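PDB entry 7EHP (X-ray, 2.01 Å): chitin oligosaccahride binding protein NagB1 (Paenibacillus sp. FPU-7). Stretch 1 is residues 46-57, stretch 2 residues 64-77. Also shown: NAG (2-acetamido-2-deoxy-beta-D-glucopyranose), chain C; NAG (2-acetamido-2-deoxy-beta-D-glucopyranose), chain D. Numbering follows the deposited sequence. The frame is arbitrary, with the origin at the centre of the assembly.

Stretch 1 (46-57) VNRFEKLPAEMA
Stretch 2, residues 64-77: IFDLFGGTDTAKYV

Residues 46-57 belong to a longer helix, with a wider pi-type turn at 47-51 and a kink at Pro53, packed against strand 64-68 and helix 71-77; the loop at Gly69 and Gly70 joins these two, with Gly70 (phi 73°) as N-cap. The first helix crosses the strand at -121° (axes 9.1 Å apart at closest approach) and runs 16° from parallel to the second helix, 11.1 Å away. CA neighbours set the register: Arg48 CA lies 7.4 Å from Leu67 CA, Leu52 CA 8.5 Å from Phe65 CA, Pro53 CA 8.5 Å from Asp72 CA and Met56 CA 6.9 Å from Tyr76 CA. Together the stretches bury 571 Å².

In the pi-type turn, Lys51 N is bonded to Val46 O (2.8 Å) and Leu52 N to Asn47 O (2.9 Å). Asn47, chi1 t, points toward the strand; its ND2 makes a weak hydrogen bond to Asp66 O (3.4 Å) and donates to a water (2.9 Å) that in turn donates to Asp66 OD1 (2.9 Å), so one amide serves backbone and carboxylate.

Arg48 is fully extended (chi1 to chi3 all t), which carries its guanidinium flat onto the Phe68 ring (chi1 m), centres 3.7 Å apart and planes at 12°, a cation-pi stack with CZ 3.7 Å from the ring centroid. At the guanidinium edge, Arg48 NE donates a nearly linear hydrogen bond to Asp72 OD2 (2.9 Å, 174°; Asp72 chi1 m), part of a salt bridge that pairs charges at the start of the second helix. A second water accepts from Arg48 NH2 (3.0 Å) and Asp72 N (2.9 Å) and donates to Gly69 O (2.9 Å). Arg48 NH1 also makes a weak hydrogen bond to O7 of the chain C NAG (3.4 Å), whose C8 lies 4.0 Å from Phe49 CE2.

Leu52 (t, p) is buried, its CD2 lying 4.1 Å from Phe65 CD1 and 3.4 Å from Asp66 O. Pro53, lacking an amide hydrogen, leaves its N without a bond to the preceding turn, and the helix kinks here. Its CG lies 3.4 Å from Tyr76 OH, and a third water links that hydroxyl (2.7 Å from Tyr76 OH) to Arg48 O (2.8 Å), giving this carbonyl a polar partner. Ala54 points away and is exposed.

Met56 (m, m, t) fits its flexible, apolar chain between two aromatic residues. CG sits over the Tyr76 face, 3.5 Å from the ring centroid, with SD 4.3 Å from the same centroid, while CE reaches Phe65 CZ (3.4 Å). Phe65 has chi1 p and Tyr76 chi1 m. Ala57 points sideways, leaving this end of the contact to Met56.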

# COMPACT_ATOMS: atom_id res chain seq x y z
N VAL A 46 -3.62 -12.06 4.42
CA VAL A 46 -3.89 -13.01 5.49
C VAL A 46 -3.40 -12.45 6.82
O VAL A 46 -4.12 -12.46 7.82
CB VAL A 46 -3.26 -14.37 5.17
CG1 VAL A 46 -3.37 -15.29 6.40
CG2 VAL A 46 -3.89 -15.00 3.93
N ASN A 47 -2.16 -11.95 6.85
CA ASN A 47 -1.63 -11.37 8.08
C ASN A 47 -2.50 -10.23 8.57
O ASN A 47 -2.94 -10.21 9.74
CB ASN A 47 -0.21 -10.86 7.84
CG ASN A 47 0.42 -10.34 9.12
OD1 ASN A 47 0.45 -11.05 10.11
ND2 ASN A 47 0.90 -9.09 9.11
N ARG A 48 -2.77 -9.26 7.69
CA ARG A 48 -3.35 -8.00 8.14
C ARG A 48 -4.82 -8.14 8.49
O ARG A 48 -5.28 -7.56 9.48
CB ARG A 48 -3.17 -6.93 7.06
CG ARG A 48 -3.60 -5.56 7.54
CD ARG A 48 -3.58 -4.54 6.44
NE ARG A 48 -4.00 -3.23 6.91
CZ ARG A 48 -4.23 -2.19 6.12
NH1 ARG A 48 -4.08 -2.32 4.80
NH2 ARG A 48 -4.59 -1.02 6.64
N PHE A 49 -5.57 -8.90 7.70
CA PHE A 49 -7.02 -8.91 7.79
C PHE A 49 -7.59 -10.11 8.53
O PHE A 49 -8.79 -10.10 8.83
CB PHE A 49 -7.65 -8.82 6.38
CG PHE A 49 -7.20 -7.63 5.59
CD1 PHE A 49 -7.07 -6.39 6.19
CD2 PHE A 49 -6.89 -7.75 4.25
CE1 PHE A 49 -6.67 -5.30 5.48
CE2 PHE A 49 -6.48 -6.67 3.53
CZ PHE A 49 -6.36 -5.43 4.14
N GLU A 50 -6.79 -11.14 8.84
CA GLU A 50 -7.29 -12.29 9.57
C GLU A 50 -6.37 -12.74 10.71
O GLU A 50 -6.80 -12.76 11.87
CB GLU A 50 -7.54 -13.47 8.63
CG GLU A 50 -8.77 -13.29 7.72
CD GLU A 50 -10.12 -13.58 8.43
OE1 GLU A 50 -10.98 -12.67 8.51
OE2 GLU A 50 -10.32 -14.73 8.89
N LYS A 51 -5.13 -13.12 10.39
CA LYS A 51 -4.25 -13.75 11.38
C LYS A 51 -3.95 -12.81 12.53
O LYS A 51 -4.19 -13.14 13.70
CB LYS A 51 -2.95 -14.20 10.71
CG LYS A 51 -2.06 -15.06 11.60
CD LYS A 51 -1.22 -16.02 10.76
CE LYS A 51 -0.48 -17.05 11.62
NZ LYS A 51 -1.39 -18.06 12.24
N LEU A 52 -3.38 -11.63 12.23
CA LEU A 52 -2.95 -10.69 13.27
C LEU A 52 -4.12 -10.10 14.05
O LEU A 52 -4.02 -9.98 15.28
CB LEU A 52 -2.09 -9.56 12.67
CG LEU A 52 -1.44 -8.55 13.62
CD1 LEU A 52 -0.61 -9.24 14.69
CD2 LEU A 52 -0.59 -7.52 12.88
N PRO A 53 -5.24 -9.71 13.42
CA PRO A 53 -6.41 -9.31 14.23
C PRO A 53 -6.83 -10.37 15.22
O PRO A 53 -7.18 -10.05 16.36
CB PRO A 53 -7.49 -9.07 13.16
CG PRO A 53 -6.72 -8.58 12.00
CD PRO A 53 -5.53 -9.54 11.98
N ALA A 54 -6.80 -11.64 14.82
CA ALA A 54 -7.17 -12.71 15.74
C ALA A 54 -6.19 -12.79 16.90
O ALA A 54 -6.60 -12.82 18.07
CB ALA A 54 -7.23 -14.05 15.00
N GLU A 55 -4.89 -12.81 16.60
CA GLU A 55 -3.87 -12.85 17.66
C GLU A 55 -3.98 -11.65 18.59
O GLU A 55 -3.79 -11.78 19.80
CB GLU A 55 -2.48 -12.93 17.04
CG GLU A 55 -2.30 -14.17 16.17
CD GLU A 55 -1.09 -14.10 15.27
OE1 GLU A 55 -0.48 -15.16 15.04
OE2 GLU A 55 -0.74 -12.99 14.78
N MET A 56 -4.29 -10.48 18.04
CA MET A 56 -4.45 -9.31 18.89
C MET A 56 -5.64 -9.47 19.83
O MET A 56 -5.56 -9.11 21.01
CB MET A 56 -4.62 -8.05 18.03
CG MET A 56 -3.33 -7.54 17.41
SD MET A 56 -2.10 -7.03 18.65
CE MET A 56 -0.75 -6.52 17.58
N ALA A 57 -6.74 -10.03 19.34
CA ALA A 57 -7.91 -10.18 20.20
C ALA A 57 -7.65 -11.16 21.34
O ALA A 57 -8.11 -10.94 22.46
CB ALA A 57 -9.12 -10.63 19.38
N ILE A 64 7.44 -9.11 17.21
CA ILE A 64 7.63 -8.08 16.21
C ILE A 64 6.76 -8.45 15.02
O ILE A 64 6.74 -9.62 14.62
CB ILE A 64 9.12 -7.98 15.78
CG1 ILE A 64 10.03 -7.76 16.99
CG2 ILE A 64 9.32 -6.90 14.71
CD1 ILE A 64 11.46 -8.24 16.77
N PHE A 65 6.02 -7.48 14.45
CA PHE A 65 5.03 -7.86 13.44
C PHE A 65 4.77 -6.75 12.44
O PHE A 65 4.71 -5.57 12.79
CB PHE A 65 3.69 -8.25 14.08
CG PHE A 65 3.30 -7.40 15.26
CD1 PHE A 65 2.64 -6.19 15.07
CD2 PHE A 65 3.58 -7.82 16.55
CE1 PHE A 65 2.27 -5.41 16.16
CE2 PHE A 65 3.22 -7.05 17.64
CZ PHE A 65 2.57 -5.85 17.45
N ASP A 66 4.61 -7.15 11.19
CA ASP A 66 4.16 -6.24 10.14
C ASP A 66 2.84 -5.60 10.57
O ASP A 66 1.85 -6.30 10.83
CB ASP A 66 4.01 -7.01 8.84
CG ASP A 66 3.74 -6.12 7.66
OD1 ASP A 66 2.72 -5.39 7.67
OD2 ASP A 66 4.56 -6.13 6.72
N LEU A 67 2.82 -4.27 10.65
CA LEU A 67 1.69 -3.54 11.22
C LEU A 67 1.35 -2.35 10.34
O LEU A 67 2.26 -1.74 9.76
CB LEU A 67 2.03 -3.06 12.65
CG LEU A 67 1.04 -2.12 13.33
CD1 LEU A 67 -0.19 -2.91 13.75
CD2 LEU A 67 1.71 -1.40 14.53
N PHE A 68 0.06 -2.01 10.22
CA PHE A 68 -0.39 -0.83 9.49
C PHE A 68 -0.85 0.26 10.45
O PHE A 68 -1.48 -0.02 11.47
CB PHE A 68 -1.53 -1.16 8.50
CG PHE A 68 -1.03 -1.68 7.20
CD1 PHE A 68 -0.59 -3.00 7.10
CD2 PHE A 68 -0.91 -0.86 6.10
CE1 PHE A 68 -0.08 -3.50 5.90
CE2 PHE A 68 -0.40 -1.36 4.90
CZ PHE A 68 0.02 -2.68 4.81
N GLY A 69 -0.52 1.50 10.12
CA GLY A 69 -0.99 2.63 10.88
C GLY A 69 -2.46 2.92 10.61
O GLY A 69 -3.17 2.23 9.88
N GLY A 70 -2.93 3.99 11.25
CA GLY A 70 -4.33 4.34 11.15
C GLY A 70 -5.19 3.38 11.95
O GLY A 70 -4.86 3.02 13.09
N THR A 71 -6.26 2.92 11.30
CA THR A 71 -7.30 2.11 11.94
C THR A 71 -6.76 0.92 12.70
O THR A 71 -7.19 0.64 13.83
CB THR A 71 -8.29 1.64 10.86
OG1 THR A 71 -9.02 2.77 10.38
CG2 THR A 71 -9.24 0.61 11.41
N ASP A 72 -5.84 0.17 12.09
CA ASP A 72 -5.34 -1.04 12.74
C ASP A 72 -4.56 -0.70 14.01
O ASP A 72 -4.80 -1.29 15.07
CB ASP A 72 -4.44 -1.83 11.78
CG ASP A 72 -5.20 -2.51 10.66
OD1 ASP A 72 -6.45 -2.61 10.72
OD2 ASP A 72 -4.51 -2.97 9.72
N THR A 73 -3.61 0.23 13.91
CA THR A 73 -2.82 0.62 15.08
C THR A 73 -3.71 1.18 16.17
O THR A 73 -3.59 0.80 17.34
CB THR A 73 -1.75 1.64 14.68
OG1 THR A 73 -0.74 0.99 13.89
CG2 THR A 73 -1.09 2.25 15.92
N ALA A 74 -4.64 2.08 15.80
CA ALA A 74 -5.56 2.67 16.77
C ALA A 74 -6.35 1.60 17.51
O ALA A 74 -6.58 1.71 18.72
CB ALA A 74 -6.51 3.64 16.06
N LYS A 75 -6.77 0.55 16.80
CA LYS A 75 -7.52 -0.54 17.43
C LYS A 75 -6.66 -1.30 18.43
O LYS A 75 -7.14 -1.69 19.50
CB LYS A 75 -8.06 -1.48 16.36
CG LYS A 75 -8.89 -2.65 16.89
CD LYS A 75 -9.21 -3.63 15.76
CE LYS A 75 -10.28 -4.64 16.15
NZ LYS A 75 -10.56 -5.59 15.03
N TYR A 76 -5.40 -1.56 18.09
CA TYR A 76 -4.58 -2.38 18.98
C TYR A 76 -4.01 -1.55 20.12
O TYR A 76 -3.83 -2.07 21.23
CB TYR A 76 -3.47 -3.08 18.19
CG TYR A 76 -3.98 -3.88 17.01
CD1 TYR A 76 -5.21 -4.54 17.06
CD2 TYR A 76 -3.24 -3.95 15.84
CE1 TYR A 76 -5.68 -5.27 15.96
CE2 TYR A 76 -3.69 -4.67 14.74
CZ TYR A 76 -4.91 -5.32 14.80
OH TYR A 76 -5.34 -6.03 13.70
N VAL A 77 -3.71 -0.27 19.87
CA VAL A 77 -3.41 0.64 20.96
C VAL A 77 -4.55 0.65 21.95
O VAL A 77 -4.31 0.62 23.17
CB VAL A 77 -3.13 2.06 20.43
CG1 VAL A 77 -3.12 3.06 21.58
CG2 VAL A 77 -1.82 2.12 19.67
C1 NAG C . -0.63 -2.44 0.94
C2 NAG C . -1.93 -2.84 1.61
C3 NAG C . -3.03 -1.85 1.26
C4 NAG C . -2.60 -0.44 1.62
C5 NAG C . -1.26 -0.11 0.96
C6 NAG C . -0.71 1.24 1.35
C7 NAG C . -2.54 -5.15 2.21
C8 NAG C . -2.95 -6.48 1.70
N2 NAG C . -2.33 -4.20 1.28
O3 NAG C . -4.21 -2.19 1.97
O4 NAG C . -3.56 0.51 1.19
O5 NAG C . -0.27 -1.09 1.32
O6 NAG C . -0.64 1.40 2.77
O7 NAG C . -2.41 -4.92 3.42
C1 NAG D . 4.26 -4.29 1.19
C2 NAG D . 4.02 -2.82 1.51
C3 NAG D . 2.53 -2.59 1.81
C4 NAG D . 1.63 -3.23 0.75
C5 NAG D . 2.10 -4.65 0.41
C6 NAG D . 1.36 -5.32 -0.72
C7 NAG D . 6.09 -1.93 2.50
C8 NAG D . 6.76 -1.48 3.76
N2 NAG D . 4.83 -2.37 2.62
O1 NAG D . 5.61 -4.50 0.96
O3 NAG D . 2.30 -1.18 1.91
O4 NAG D . 0.35 -3.40 1.34
O5 NAG D . 3.50 -4.66 0.06
O6 NAG D . 1.65 -6.72 -0.75
O7 NAG D . 6.68 -1.92 1.41
O HOH W 1 0.36 -6.98 7.20
O HOH W 2 -5.30 0.39 9.21
O HOH W 3 -3.91 -6.14 11.43